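Local coordinates for lantibiotic dehydratase (Microbispora corallina, PDB 5EHK), which probably dehydrates serine and threonine residues of the NAI-107 precursor peptide, in a tRNA-dependent step of lantibiotic biosynthesis, at residues 384-389 / 786-791; 392-397 / 496-501. All blocks are in the same frame, centred on the assembly; numbering follows the deposited sequence.

In the fold
Leaving strand 366-379, the chain enters helix 380-395, which supplies 384-389 and the helical part of 392-397. From 397 the chain runs through 98 residues before 496-501 returns to Trp394, closing the shorter loop at contact 2. It continues as strand 500-508 and later comes back as strand 785-792, where contact 1 closes a loop of 396 residues on earlier turns of the same helix. Contact 2 is therefore nested inside contact 1. Their centres lie about 12 Å apart, and the strands are antiparallel neighbours, with a probable hydrogen bond between Leu790 O and Leu501 N (3.0 Å). The helix thus packs on strand 785-792 and, near its C-terminal end, on the segment leading into 500-508.

Contact 1 (384-389 / 786-791); sequences TEIERA and IVVPLE
Val788 is the first residue of 786-791 to meet the helix, and it does so through both of its methyl groups against Ile386. Its CG1 lies 3.8 Å from Ile386 CD1, and the two side chains meet at a slant rather than end on. Ile386 offers two branches here. CG1 stands beside the backbone N (chi1 -60°) and the chain continues extended, which carries CD1 out to Val788, while the shorter branch, CG2, sits about 4.1 Å from both CG1 and CG2 of Val788. The valine is thus met by two methyl groups of one isoleucine.

Two residues on, Leu790 points to the same side and meets the next residue of the helix, Glu387, while still reaching Ile386. Its CD2 does the touching: it lies against the start of the Glu387 side chain, 3.8 Å from Glu387 CG and just as near Glu387 CA, and approaches Ile386 CG2 more loosely at 4.4 Å. Only the aliphatic part of Glu387 is used in this way. Beyond CG the extended chain leads away from the leucine, and its carboxylate is engaged by other parts of the chain: OE2 accepts a hydrogen bond from Ala8 N, and OE1 forms a salt bridge with Arg793. The buried carboxylate therefore has polar partners, while the methylene CG packs on the leucine. No hydrogen bond joins the two segments.

The axes of 384-389 and 786-791 approach to 10.1 Å, with 60° between their N-to-C directions. Strand 785-792 runs between strands 6-17 and 500-508, antiparallel to both, and helix 380-395 covers the side that carries Val788 and Leu790. Ile386 extends this apolar layer to Val505 of strand 500-508 and Val522 of strand 521-524.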
ATOM      1  N   THR A 384      -1.076  43.510  -1.598  1.00 30.18           N
ATOM      2  CA  THR A 384      -1.769  43.014  -0.417  1.00 27.49           C
ATOM      3  C   THR A 384      -2.719  41.856  -0.730  1.00 24.08           C
ATOM      4  O   THR A 384      -2.938  40.981   0.112  1.00 21.66           O
ATOM      5  CB  THR A 384      -2.474  44.172   0.318  1.00 23.43           C
ATOM      6  OG1 THR A 384      -1.462  44.943   0.970  1.00 23.42           O
ATOM      7  CG2 THR A 384      -3.477  43.667   1.375  1.00 20.64           C
ATOM      8  N   GLU A 385      -3.291  41.864  -1.933  1.00 26.01           N
ATOM      9  CA  GLU A 385      -4.200  40.793  -2.343  1.00 26.80           C
ATOM     10  C   GLU A 385      -3.385  39.514  -2.418  1.00 25.68           C
ATOM     11  O   GLU A 385      -3.691  38.526  -1.753  1.00 26.59           O
ATOM     12  CB  GLU A 385      -4.860  41.108  -3.694  1.00 21.00           C
ATOM     13  CG  GLU A 385      -6.007  40.166  -4.114  1.00 23.70           C
ATOM     14  CD  GLU A 385      -7.173  40.063  -3.105  1.00 29.88           C
ATOM     15  OE1 GLU A 385      -7.798  41.090  -2.758  1.00 33.06           O
ATOM     16  OE2 GLU A 385      -7.487  38.929  -2.679  1.00 37.13           O
ATOM     17  N   ILE A 386      -2.308  39.575  -3.186  1.00 19.48           N
ATOM     18  CA  ILE A 386      -1.429  38.452  -3.353  1.00 17.22           C
ATOM     19  C   ILE A 386      -0.887  37.951  -2.027  1.00 20.21           C
ATOM     20  O   ILE A 386      -0.872  36.756  -1.787  1.00 25.09           O
ATOM     21  CB  ILE A 386      -0.288  38.814  -4.288  1.00 20.55           C
ATOM     22  CG1 ILE A 386      -0.871  39.216  -5.649  1.00 16.11           C
ATOM     23  CG2 ILE A 386       0.706  37.655  -4.408  1.00 13.91           C
ATOM     24  CD1 ILE A 386       0.153  39.646  -6.626  1.00 16.60           C
ATOM     25  N   GLU A 387      -0.501  38.842  -1.132  1.00 20.87           N
ATOM     26  CA  GLU A 387      -0.036  38.381   0.169  1.00 21.04           C
ATOM     27  C   GLU A 387      -1.113  37.651   0.960  1.00 24.55           C
ATOM     28  O   GLU A 387      -0.805  36.712   1.698  1.00 30.73           O
ATOM     29  CB  GLU A 387       0.507  39.533   0.996  1.00 19.84           C
ATOM     30  CG  GLU A 387       1.724  40.157   0.371  1.00 25.33           C
ATOM     31  CD  GLU A 387       2.219  41.360   1.133  1.00 27.97           C
ATOM     32  OE1 GLU A 387       1.551  41.755   2.109  1.00 27.35           O
ATOM     33  OE2 GLU A 387       3.254  41.928   0.734  1.00 28.84           O
ATOM     34  N   ARG A 388      -2.368  38.073   0.819  1.00 25.01           N
ATOM     35  CA  ARG A 388      -3.458  37.461   1.575  1.00 28.71           C
ATOM     36  C   ARG A 388      -3.812  36.100   0.945  1.00 26.66           C
ATOM     37  O   ARG A 388      -4.251  35.171   1.621  1.00 24.07           O
ATOM     38  CB  ARG A 388      -4.689  38.383   1.594  1.00 27.36           C
ATOM     39  CG  ARG A 388      -4.633  39.513   2.645  1.00 43.43           C
ATOM     40  CD  ARG A 388      -6.013  40.168   2.913  1.00 49.07           C
ATOM     41  NE  ARG A 388      -6.759  39.481   3.970  1.00 61.92           N
ATOM     42  CZ  ARG A 388      -7.685  40.049   4.747  1.00 61.69           C
ATOM     43  NH1 ARG A 388      -8.011  41.327   4.589  1.00 56.12           N
ATOM     44  NH2 ARG A 388      -8.292  39.328   5.684  1.00 56.64           N
ATOM     45  N   ALA A 389      -3.578  35.991  -0.354  1.00 21.63           N
ATOM     46  CA  ALA A 389      -3.869  34.776  -1.088  1.00 21.09           C
ATOM     47  C   ALA A 389      -2.883  33.681  -0.700  1.00 23.83           C
ATOM     48  O   ALA A 389      -3.285  32.581  -0.303  1.00 19.49           O
ATOM     49  CB  ALA A 389      -3.823  35.048  -2.567  1.00 15.64           C
ATOM     50  N   ILE A 786       2.582  37.481 -13.895  1.00 24.30           N
ATOM     51  CA  ILE A 786       3.411  38.194 -12.944  1.00 28.64           C
ATOM     52  C   ILE A 786       3.977  37.195 -11.941  1.00 25.31           C
ATOM     53  O   ILE A 786       3.224  36.439 -11.334  1.00 27.77           O
ATOM     54  CB  ILE A 786       2.588  39.289 -12.242  1.00 27.84           C
ATOM     55  CG1 ILE A 786       2.192  40.345 -13.272  1.00 37.19           C
ATOM     56  CG2 ILE A 786       3.373  39.911 -11.130  1.00 23.33           C
ATOM     57  CD1 ILE A 786       1.106  41.269 -12.817  1.00 39.47           C
ATOM     58  N   VAL A 787       5.297  37.144 -11.802  1.00 21.07           N
ATOM     59  CA  VAL A 787       5.900  36.271 -10.799  1.00 20.18           C
ATOM     60  C   VAL A 787       6.327  37.064  -9.579  1.00 22.41           C
ATOM     61  O   VAL A 787       7.308  37.806  -9.611  1.00 26.11           O
ATOM     62  CB  VAL A 787       7.139  35.550 -11.328  1.00 21.72           C
ATOM     63  CG1 VAL A 787       7.583  34.512 -10.324  1.00 20.21           C
ATOM     64  CG2 VAL A 787       6.844  34.892 -12.645  1.00 22.02           C
ATOM     65  N   VAL A 788       5.619  36.877  -8.482  1.00 20.24           N
ATOM     66  CA  VAL A 788       5.896  37.651  -7.292  1.00 19.53           C
ATOM     67  C   VAL A 788       6.394  36.792  -6.149  1.00 17.22           C
ATOM     68  O   VAL A 788       5.676  35.955  -5.661  1.00 18.02           O
ATOM     69  CB  VAL A 788       4.653  38.503  -6.899  1.00 21.54           C
ATOM     70  CG1 VAL A 788       3.383  37.914  -7.468  1.00 24.04           C
ATOM     71  CG2 VAL A 788       4.573  38.751  -5.382  1.00 21.19           C
ATOM     72  N   PRO A 789       7.659  36.983  -5.750  1.00 19.90           N
ATOM     73  CA  PRO A 789       8.245  36.300  -4.587  1.00 17.30           C
ATOM     74  C   PRO A 789       7.669  36.845  -3.289  1.00 18.51           C
ATOM     75  O   PRO A 789       7.232  37.979  -3.263  1.00 22.87           O
ATOM     76  CB  PRO A 789       9.734  36.650  -4.682  1.00 16.58           C
ATOM     77  CG  PRO A 789       9.937  37.027  -6.140  1.00 23.09           C
ATOM     78  CD  PRO A 789       8.667  37.695  -6.553  1.00 18.87           C
ATOM     79  N   LEU A 790       7.670  36.043  -2.234  1.00 17.70           N
ATOM     80  CA  LEU A 790       7.194  36.448  -0.916  1.00 16.53           C
ATOM     81  C   LEU A 790       8.072  35.762   0.128  1.00 17.33           C
ATOM     82  O   LEU A 790       8.548  34.648  -0.110  1.00 18.15           O
ATOM     83  CB  LEU A 790       5.723  36.055  -0.715  1.00 15.89           C
ATOM     84  CG  LEU A 790       4.670  36.668  -1.659  1.00 19.81           C
ATOM     85  CD1 LEU A 790       4.422  35.749  -2.818  1.00 24.59           C
ATOM     86  CD2 LEU A 790       3.339  37.014  -0.971  1.00 15.26           C
ATOM     87  N   GLU A 791       8.327  36.431   1.254  1.00 12.94           N
ATOM     88  CA  GLU A 791       9.133  35.851   2.330  1.00 13.01           C
ATOM     89  C   GLU A 791       8.327  35.841   3.605  1.00 19.51           C
ATOM     90  O   GLU A 791       7.381  36.617   3.743  1.00 21.15           O
ATOM     91  CB  GLU A 791      10.411  36.653   2.578  1.00 11.78           C
ATOM     92  CG  GLU A 791      11.281  36.872   1.357  1.00 16.33           C
ATOM     93  CD  GLU A 791      12.544  37.682   1.666  1.00 20.06           C
ATOM     94  OE1 GLU A 791      12.681  38.175   2.814  1.00 18.86           O
ATOM     95  OE2 GLU A 791      13.420  37.778   0.772  1.00 19.77           O
TER

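Contact 2 (392-397 / 496-501)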
ATOM      1  N   ALA A 392      -3.767  32.158   2.349  1.00 17.92           N
ATOM      2  CA  ALA A 392      -4.895  31.258   2.257  1.00 22.71           C
ATOM      3  C   ALA A 392      -4.437  29.859   1.843  1.00 25.63           C
ATOM      4  O   ALA A 392      -4.807  28.856   2.471  1.00 20.49           O
ATOM      5  CB  ALA A 392      -5.904  31.798   1.263  1.00 24.77           C
ATOM      6  N   LEU A 393      -3.654  29.816   0.766  1.00 24.53           N
ATOM      7  CA  LEU A 393      -3.038  28.590   0.281  1.00 21.82           C
ATOM      8  C   LEU A 393      -2.203  27.924   1.353  1.00 24.21           C
ATOM      9  O   LEU A 393      -2.141  26.704   1.431  1.00 30.34           O
ATOM     10  CB  LEU A 393      -2.166  28.853  -0.936  1.00 18.20           C
ATOM     11  CG  LEU A 393      -2.959  29.136  -2.209  1.00 21.43           C
ATOM     12  CD1 LEU A 393      -2.005  29.186  -3.385  1.00 21.06           C
ATOM     13  CD2 LEU A 393      -4.074  28.119  -2.441  1.00 17.68           C
ATOM     14  N   TRP A 394      -1.523  28.716   2.164  1.00 25.19           N
ATOM     15  CA  TRP A 394      -0.721  28.109   3.207  1.00 23.04           C
ATOM     16  C   TRP A 394      -1.610  27.483   4.260  1.00 21.76           C
ATOM     17  O   TRP A 394      -1.366  26.365   4.677  1.00 24.43           O
ATOM     18  CB  TRP A 394       0.251  29.114   3.836  1.00 20.13           C
ATOM     19  CG  TRP A 394       1.143  28.502   4.877  1.00 18.19           C
ATOM     20  CD1 TRP A 394       2.206  27.682   4.663  1.00 13.45           C
ATOM     21  CD2 TRP A 394       1.060  28.689   6.296  1.00 14.74           C
ATOM     22  NE1 TRP A 394       2.781  27.331   5.866  1.00 13.98           N
ATOM     23  CE2 TRP A 394       2.096  27.945   6.879  1.00 12.72           C
ATOM     24  CE3 TRP A 394       0.212  29.420   7.127  1.00 14.12           C
ATOM     25  CZ2 TRP A 394       2.302  27.909   8.244  1.00 16.04           C
ATOM     26  CZ3 TRP A 394       0.415  29.378   8.481  1.00 13.00           C
ATOM     27  CH2 TRP A 394       1.446  28.630   9.030  1.00 14.21           C
ATOM     28  N   ARG A 395      -2.666  28.178   4.670  1.00 21.83           N
ATOM     29  CA  ARG A 395      -3.486  27.654   5.751  1.00 21.21           C
ATOM     30  C   ARG A 395      -4.181  26.364   5.326  1.00 21.03           C
ATOM     31  O   ARG A 395      -4.504  25.526   6.172  1.00 24.86           O
ATOM     32  CB  ARG A 395      -4.504  28.682   6.240  1.00 22.49           C
ATOM     33  CG  ARG A 395      -3.925  29.918   6.896  1.00 27.12           C
ATOM     34  CD  ARG A 395      -5.039  30.951   7.151  1.00 26.88           C
ATOM     35  NE  ARG A 395      -6.048  30.469   8.096  1.00 21.46           N
ATOM     36  CZ  ARG A 395      -7.317  30.865   8.089  1.00 26.20           C
ATOM     37  NH1 ARG A 395      -7.745  31.727   7.169  1.00 22.63           N
ATOM     38  NH2 ARG A 395      -8.166  30.388   8.992  1.00 25.74           N
ATOM     39  N   LEU A 396      -4.389  26.238   4.015  1.00 21.76           N
ATOM     40  CA  LEU A 396      -5.116  25.141   3.369  1.00 23.23           C
ATOM     41  C   LEU A 396      -4.219  23.976   2.958  1.00 22.36           C
ATOM     42  O   LEU A 396      -4.676  22.988   2.371  1.00 25.58           O
ATOM     43  CB  LEU A 396      -5.795  25.670   2.104  1.00 19.72           C
ATOM     44  CG  LEU A 396      -6.983  26.598   2.338  1.00 24.85           C
ATOM     45  CD1 LEU A 396      -7.586  27.036   1.013  1.00 23.30           C
ATOM     46  CD2 LEU A 396      -8.019  25.940   3.235  1.00 19.51           C
ATOM     47  N   SER A 397      -2.937  24.115   3.241  1.00 19.66           N
ATOM     48  CA  SER A 397      -1.930  23.134   2.859  1.00 21.74           C
ATOM     49  C   SER A 397      -1.992  21.883   3.752  1.00 19.04           C
ATOM     50  O   SER A 397      -2.628  21.902   4.815  1.00 16.58           O
ATOM     51  CB  SER A 397      -0.547  23.795   2.924  1.00 19.72           C
ATOM     52  OG  SER A 397      -0.222  24.118   4.264  1.00 20.88           O
ATOM     53  N   ASP A 496       5.834  27.119  11.610  1.00 21.40           N
ATOM     54  CA  ASP A 496       6.003  26.257  10.442  1.00 17.33           C
ATOM     55  C   ASP A 496       6.050  27.046   9.145  1.00 14.72           C
ATOM     56  O   ASP A 496       6.105  26.471   8.054  1.00 12.81           O
ATOM     57  CB  ASP A 496       4.870  25.224  10.374  1.00 18.68           C
ATOM     58  CG  ASP A 496       4.913  24.227  11.524  1.00 25.65           C
ATOM     59  OD1 ASP A 496       5.942  24.197  12.238  1.00 22.43           O
ATOM     60  OD2 ASP A 496       3.921  23.468  11.702  1.00 24.11           O
ATOM     61  N   LEU A 497       6.002  28.362   9.255  1.00 12.92           N
ATOM     62  CA  LEU A 497       5.986  29.175   8.060  1.00 14.50           C
ATOM     63  C   LEU A 497       7.280  28.973   7.296  1.00 13.40           C
ATOM     64  O   LEU A 497       8.354  28.965   7.876  1.00 12.64           O
ATOM     65  CB  LEU A 497       5.783  30.652   8.399  1.00 20.67           C
ATOM     66  CG  LEU A 497       4.371  31.096   8.794  1.00 18.44           C
ATOM     67  CD1 LEU A 497       4.470  32.458   9.428  1.00 15.96           C
ATOM     68  CD2 LEU A 497       3.451  31.120   7.589  1.00 14.27           C
ATOM     69  N   PRO A 498       7.177  28.815   5.982  1.00 14.49           N
ATOM     70  CA  PRO A 498       8.370  28.596   5.168  1.00 14.76           C
ATOM     71  C   PRO A 498       9.174  29.877   5.041  1.00 13.85           C
ATOM     72  O   PRO A 498       8.608  30.957   5.254  1.00 15.97           O
ATOM     73  CB  PRO A 498       7.784  28.248   3.806  1.00 15.22           C
ATOM     74  CG  PRO A 498       6.501  29.021   3.770  1.00 12.23           C
ATOM     75  CD  PRO A 498       5.961  28.946   5.163  1.00 12.30           C
ATOM     76  N   ASN A 499      10.451  29.761   4.688  1.00 13.86           N
ATOM     77  CA  ASN A 499      11.297  30.926   4.417  1.00 13.93           C
ATOM     78  C   ASN A 499      10.796  31.766   3.245  1.00 12.47           C
ATOM     79  O   ASN A 499      10.679  32.975   3.367  1.00 17.08           O
ATOM     80  CB  ASN A 499      12.743  30.524   4.144  1.00 10.53           C
ATOM     81  CG  ASN A 499      13.332  29.665   5.244  1.00 13.50           C
ATOM     82  OD1 ASN A 499      13.104  29.894   6.437  1.00 10.07           O
ATOM     83  ND2 ASN A 499      14.134  28.683   4.844  1.00 13.11           N
ATOM     84  N   SER A 500      10.480  31.139   2.119  1.00 11.31           N
ATOM     85  CA  SER A 500      10.042  31.909   0.962  1.00 11.01           C
ATOM     86  C   SER A 500       9.200  31.117  -0.060  1.00 12.40           C
ATOM     87  O   SER A 500       8.992  29.926   0.089  1.00 14.52           O
ATOM     88  CB  SER A 500      11.250  32.584   0.291  1.00 11.73           C
ATOM     89  OG  SER A 500      12.058  31.689  -0.469  1.00 11.93           O
ATOM     90  N   LEU A 501       8.678  31.801  -1.070  1.00 13.96           N
ATOM     91  CA  LEU A 501       7.881  31.154  -2.110  1.00 17.67           C
ATOM     92  C   LEU A 501       7.701  32.088  -3.316  1.00 16.99           C
ATOM     93  O   LEU A 501       8.107  33.244  -3.258  1.00 17.84           O
ATOM     94  CB  LEU A 501       6.524  30.678  -1.572  1.00 14.72           C
ATOM     95  CG  LEU A 501       5.528  31.735  -1.113  1.00 15.13           C
ATOM     96  CD1 LEU A 501       4.135  31.258  -1.454  1.00 12.21           C
ATOM     97  CD2 LEU A 501       5.665  32.033   0.393  1.00 13.21           C
TER
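The indole of Trp394 carries Leu497 on one face: CD2 stands 3.3 Å from the centroid of the six-membered ring and only 5° off its normal, a CH-pi contact. Leu497 CG follows at 3.8 Å from both CZ2 and CH2 of Trp394, with the two side chains crossing at about a right angle. At the pyrrole nitrogen, Pro498 CD approaches Trp394 NE1 obliquely at 3.6 Å, while the backbone C of Asp496 lies obliquely 4.0 Å from CZ2 of the Trp394 six-membered ring. The indole nitrogen makes its hydrogen bond outside this pair of segments, to the carbonyl of Arg661. With CG anti to the backbone N (chi1 -177°), the ring leaves the helix toward segment 496-498.

On the helix side, Trp394 O accepts twice from Ser397, from OG at 2.6 Å in the carbonyl plane and from its backbone N at 3.1 Å, which ties down the chain as it leaves the helix. Asp496 turns its carboxylate to Arg799 in a salt bridge. The arrangement is a CH-pi contact in which a buried tryptophan of the last turn of helix 380-395 packs against the loop leading into strand 500-508, within the lantibiotic dehydratase N-terminal family region.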